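Local atomic coordinates of FAD-binding oxidoreductase (Gulosibacter chungangensis, PDB entry 7PBI), a protein that is an FAD-dependent oxidoreductase that carries its flavin covalently and binds the phenol isoeugenol beside it. Residues M147-E152 against A173-W178. Numbering follows the deposited sequence.
Sequences MIDPAE and ADHSMW. With FAD (flavin-adenine dinucleotide), chain K; H7Y (isoeugenol), chain L.
Asp-149 reaches across to His-175, and its side chain is the one to follow. CB points toward 173-178 and lies 4.0 Å from His-175 NE2. With CG anti to the backbone N (chi1 -178°), the carboxylate is carried on to the imidazole, meeting it at the ring edge with the two planes 83° apart. At the tip, OD1 accepts a hydrogen bond from His-175 NE2 at 2.5 Å, the N-H...O angle being 152°. OD2 turns to the start of the other segment, 3.2 Å from Ala-173 N at an angle too poor for a hydrogen bond, and is bonded instead to Thr-170 OG1. The carbonyl O of Asp-149 also lies 2.9 Å from His-175 NE2.

The other ring nitrogen, ND1, is hydrogen-bonded to OD1 of Asn-161, a residue that binds FAD, so both ring nitrogens are engaged. With an alanine in place of Asp-149, NE2 is likely to lose its charged acceptor, Thr-170 OG1 its OD2 partner, and the imidazole would be freer to turn. Farther along the same loop, Ala-151 CB lies 3.7 Å from FAD N3, and Glu-152 is among the residues that bind FAD. The chemistry is that of a histidine-carboxylate pair: if the Asn-161 amide is oriented as modelled, both ring nitrogens carry hydrogen, and His-175 is probably an imidazolium whose charge Asp-149 balances.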
loop_
_atom_site.group_PDB
_atom_site.type_symbol
_atom_site.label_atom_id
_atom_site.label_comp_id
_atom_site.label_asym_id
_atom_site.label_seq_id
_atom_site.Cartn_x
_atom_site.Cartn_y
_atom_site.Cartn_z
ATOM N N MET B 147 13.867 6.354 -14.021
ATOM C CA MET B 147 13.813 7.719 -13.465
ATOM C C MET B 147 13.293 7.720 -12.030
ATOM O O MET B 147 12.410 6.909 -11.683
ATOM C CB MET B 147 13.013 8.647 -14.371
ATOM C CG MET B 147 11.553 8.386 -14.467
ATOM S SD MET B 147 11.007 9.556 -15.729
ATOM C CE MET B 147 9.232 9.348 -15.622
ATOM N N ILE B 148 13.890 8.595 -11.223
ATOM C CA ILE B 148 13.547 8.717 -9.789
ATOM C C ILE B 148 12.309 9.600 -9.700
ATOM O O ILE B 148 11.808 10.058 -10.744
ATOM C CB ILE B 148 14.723 9.232 -8.944
ATOM C CG1 ILE B 148 14.868 10.750 -8.960
ATOM C CG2 ILE B 148 16.018 8.542 -9.336
ATOM C CD1 ILE B 148 15.783 11.262 -7.856
ATOM N N ASP B 149 11.787 9.730 -8.490
ATOM C CA ASP B 149 10.635 10.598 -8.187
ATOM C C ASP B 149 11.035 11.443 -6.992
ATOM O O ASP B 149 10.930 10.996 -5.850
ATOM C CB ASP B 149 9.373 9.783 -7.936
ATOM C CG ASP B 149 8.159 10.655 -7.666
ATOM O OD1 ASP B 149 8.087 11.229 -6.568
ATOM O OD2 ASP B 149 7.283 10.736 -8.546
ATOM N N PRO B 150 11.548 12.667 -7.237
ATOM C CA PRO B 150 11.996 13.537 -6.159
ATOM C C PRO B 150 10.846 14.406 -5.650
ATOM O O PRO B 150 9.857 14.579 -6.369
ATOM C CB PRO B 150 13.063 14.394 -6.847
ATOM C CG PRO B 150 12.519 14.555 -8.253
ATOM C CD PRO B 150 11.725 13.292 -8.556
ATOM N N ALA B 151 11.027 14.893 -4.423
ATOM C CA ALA B 151 10.310 16.032 -3.820
ATOM C C ALA B 151 10.901 17.324 -4.400
ATOM O O ALA B 151 11.775 17.242 -5.299
ATOM C CB ALA B 151 10.436 15.966 -2.311
ATOM N N GLU B 152 10.472 18.478 -3.888
ATOM C CA GLU B 152 10.861 19.805 -4.427
ATOM C C GLU B 152 12.378 19.959 -4.305
ATOM O O GLU B 152 13.008 20.373 -5.292
ATOM C CB GLU B 152 10.124 20.917 -3.684
ATOM C CG GLU B 152 8.603 20.788 -3.743
ATOM C CD GLU B 152 7.856 21.810 -4.584
ATOM O OE1 GLU B 152 8.515 22.710 -5.135
ATOM O OE2 GLU B 152 6.607 21.709 -4.682
ATOM N N ALA B 173 4.545 9.322 -7.633
ATOM C CA ALA B 173 4.442 10.407 -6.635
ATOM C C ALA B 173 4.327 9.817 -5.221
ATOM O O ALA B 173 4.958 10.393 -4.312
ATOM C CB ALA B 173 3.282 11.314 -6.956
ATOM N N ASP B 174 3.579 8.719 -5.038
ATOM C CA ASP B 174 3.353 8.077 -3.708
ATOM C C ASP B 174 4.605 7.285 -3.311
ATOM O O ASP B 174 4.747 6.133 -3.751
ATOM C CB ASP B 174 2.121 7.165 -3.702
ATOM C CG ASP B 174 1.459 6.979 -2.343
ATOM O OD1 ASP B 174 2.124 7.188 -1.302
ATOM O OD2 ASP B 174 0.266 6.646 -2.339
ATOM N N HIS B 175 5.490 7.880 -2.508
ATOM C CA HIS B 175 6.823 7.298 -2.227
ATOM C C HIS B 175 6.631 6.030 -1.405
ATOM O O HIS B 175 7.367 5.074 -1.645
ATOM C CB HIS B 175 7.745 8.328 -1.569
ATOM C CG HIS B 175 8.155 9.431 -2.491
ATOM N ND1 HIS B 175 8.807 10.576 -2.042
ATOM C CD2 HIS B 175 7.996 9.580 -3.827
ATOM C CE1 HIS B 175 9.037 11.370 -3.065
ATOM N NE2 HIS B 175 8.544 10.783 -4.169
ATOM N N SER B 176 5.673 6.032 -0.477
ATOM C CA SER B 176 5.416 4.893 0.441
ATOM C C SER B 176 4.869 3.714 -0.377
ATOM O O SER B 176 5.141 2.564 -0.019
ATOM C CB SER B 176 4.525 5.293 1.584
ATOM O OG SER B 176 3.208 5.549 1.138
ATOM N N MET B 177 4.191 3.988 -1.486
ATOM C CA MET B 177 3.664 2.929 -2.378
ATOM C C MET B 177 4.822 2.145 -2.992
ATOM O O MET B 177 4.689 0.938 -3.089
ATOM C CB MET B 177 2.797 3.503 -3.501
ATOM C CG MET B 177 2.099 2.425 -4.307
ATOM S SD MET B 177 1.052 3.089 -5.631
ATOM C CE MET B 177 -0.034 4.222 -4.756
ATOM N N TRP B 178 5.896 2.811 -3.413
ATOM C CA TRP B 178 6.962 2.220 -4.266
ATOM C C TRP B 178 8.159 1.787 -3.415
ATOM O O TRP B 178 9.098 1.179 -3.964
ATOM C CB TRP B 178 7.357 3.206 -5.371
ATOM C CG TRP B 178 6.197 3.507 -6.263
ATOM C CD1 TRP B 178 5.462 4.654 -6.299
ATOM C CD2 TRP B 178 5.559 2.599 -7.178
ATOM N NE1 TRP B 178 4.438 4.543 -7.202
ATOM C CE2 TRP B 178 4.478 3.294 -7.761
ATOM C CE3 TRP B 178 5.813 1.285 -7.589
ATOM C CZ2 TRP B 178 3.663 2.712 -8.734
ATOM C CZ3 TRP B 178 5.011 0.719 -8.555
ATOM C CH2 TRP B 178 3.945 1.420 -9.114
HETATM P PA FAD K . 14.448 13.120 7.422
HETATM O O1A FAD K . 14.550 14.374 8.231
HETATM O O2A FAD K . 15.696 12.314 7.316
HETATM O O5B FAD K . 13.275 12.194 7.981
HETATM C C5B FAD K . 12.028 12.762 8.427
HETATM C C4B FAD K . 11.500 11.936 9.566
HETATM O O4B FAD K . 11.287 10.570 9.119
HETATM C C3B FAD K . 12.423 11.793 10.781
HETATM O O3B FAD K . 12.260 12.860 11.703
HETATM C C2B FAD K . 11.932 10.474 11.378
HETATM O O2B FAD K . 10.730 10.638 12.099
HETATM C C1B FAD K . 11.687 9.651 10.117
HETATM N N9A FAD K . 12.858 8.941 9.631
HETATM C C8A FAD K . 13.709 9.367 8.649
HETATM N N7A FAD K . 14.693 8.531 8.416
HETATM C C5A FAD K . 14.471 7.495 9.305
HETATM C C6A FAD K . 15.175 6.306 9.543
HETATM N N6A FAD K . 16.271 5.955 8.872
HETATM N N1A FAD K . 14.692 5.492 10.512
HETATM C C2A FAD K . 13.587 5.866 11.173
HETATM N N3A FAD K . 12.838 6.954 11.018
HETATM C C4A FAD K . 13.345 7.740 10.060
HETATM N N1 FAD K . 8.051 17.194 1.338
HETATM C C2 FAD K . 7.506 16.361 0.435
HETATM O O2 FAD K . 7.306 15.177 0.711
HETATM N N3 FAD K . 7.181 16.759 -0.816
HETATM C C4 FAD K . 7.352 18.046 -1.240
HETATM O O4 FAD K . 7.051 18.341 -2.388
HETATM C C4X FAD K . 7.906 18.970 -0.314
HETATM N N5 FAD K . 8.075 20.211 -0.686
HETATM C C5X FAD K . 8.614 21.073 0.227
HETATM C C6 FAD K . 8.811 22.405 -0.172
HETATM C C7 FAD K . 9.361 23.333 0.676
HETATM C C7M FAD K . 9.552 24.749 0.199
HETATM C C8 FAD K . 9.729 22.943 1.981
HETATM C C8M FAD K . 10.313 23.948 2.937
HETATM C C9 FAD K . 9.546 21.643 2.391
HETATM C C9A FAD K . 8.991 20.681 1.530
HETATM N N10 FAD K . 8.791 19.347 1.899
HETATM C C10 FAD K . 8.245 18.448 0.989
HETATM C "C1'" FAD K . 9.203 18.873 3.240
HETATM C "C2'" FAD K . 10.666 18.365 3.259
HETATM O "O2'" FAD K . 11.524 19.262 2.525
HETATM C "C3'" FAD K . 10.860 16.966 2.655
HETATM O "O3'" FAD K . 9.768 16.112 2.962
HETATM C "C4'" FAD K . 12.163 16.269 3.064
HETATM O "O4'" FAD K . 12.454 15.227 2.132
HETATM C "C5'" FAD K . 12.122 15.639 4.434
HETATM O "O5'" FAD K . 13.460 15.660 5.002
HETATM P P FAD K . 14.433 14.407 4.809
HETATM O O1P FAD K . 15.808 14.887 5.154
HETATM O O2P FAD K . 14.208 13.772 3.476
HETATM O O3P FAD K . 13.880 13.432 5.957
HETATM C CAA H7Y L . 5.273 22.937 -2.316
HETATM C CAD H7Y L . 4.967 21.585 -1.723
HETATM C CAE H7Y L . 5.038 21.409 -0.198
HETATM C CAJ H7Y L . 4.770 20.172 0.360
HETATM C CAH H7Y L . 4.242 19.241 -0.496
HETATM C CAF H7Y L . 5.006 19.839 1.702
HETATM C CAG H7Y L . 4.718 18.560 2.163
HETATM C CAK H7Y L . 4.196 17.626 1.284
HETATM O OAC H7Y L . 3.908 16.358 1.688
HETATM C CAL H7Y L . 3.955 17.972 -0.054
HETATM O OAI H7Y L . 3.436 17.039 -0.920
HETATM C CAB H7Y L . 3.334 17.380 -2.346
#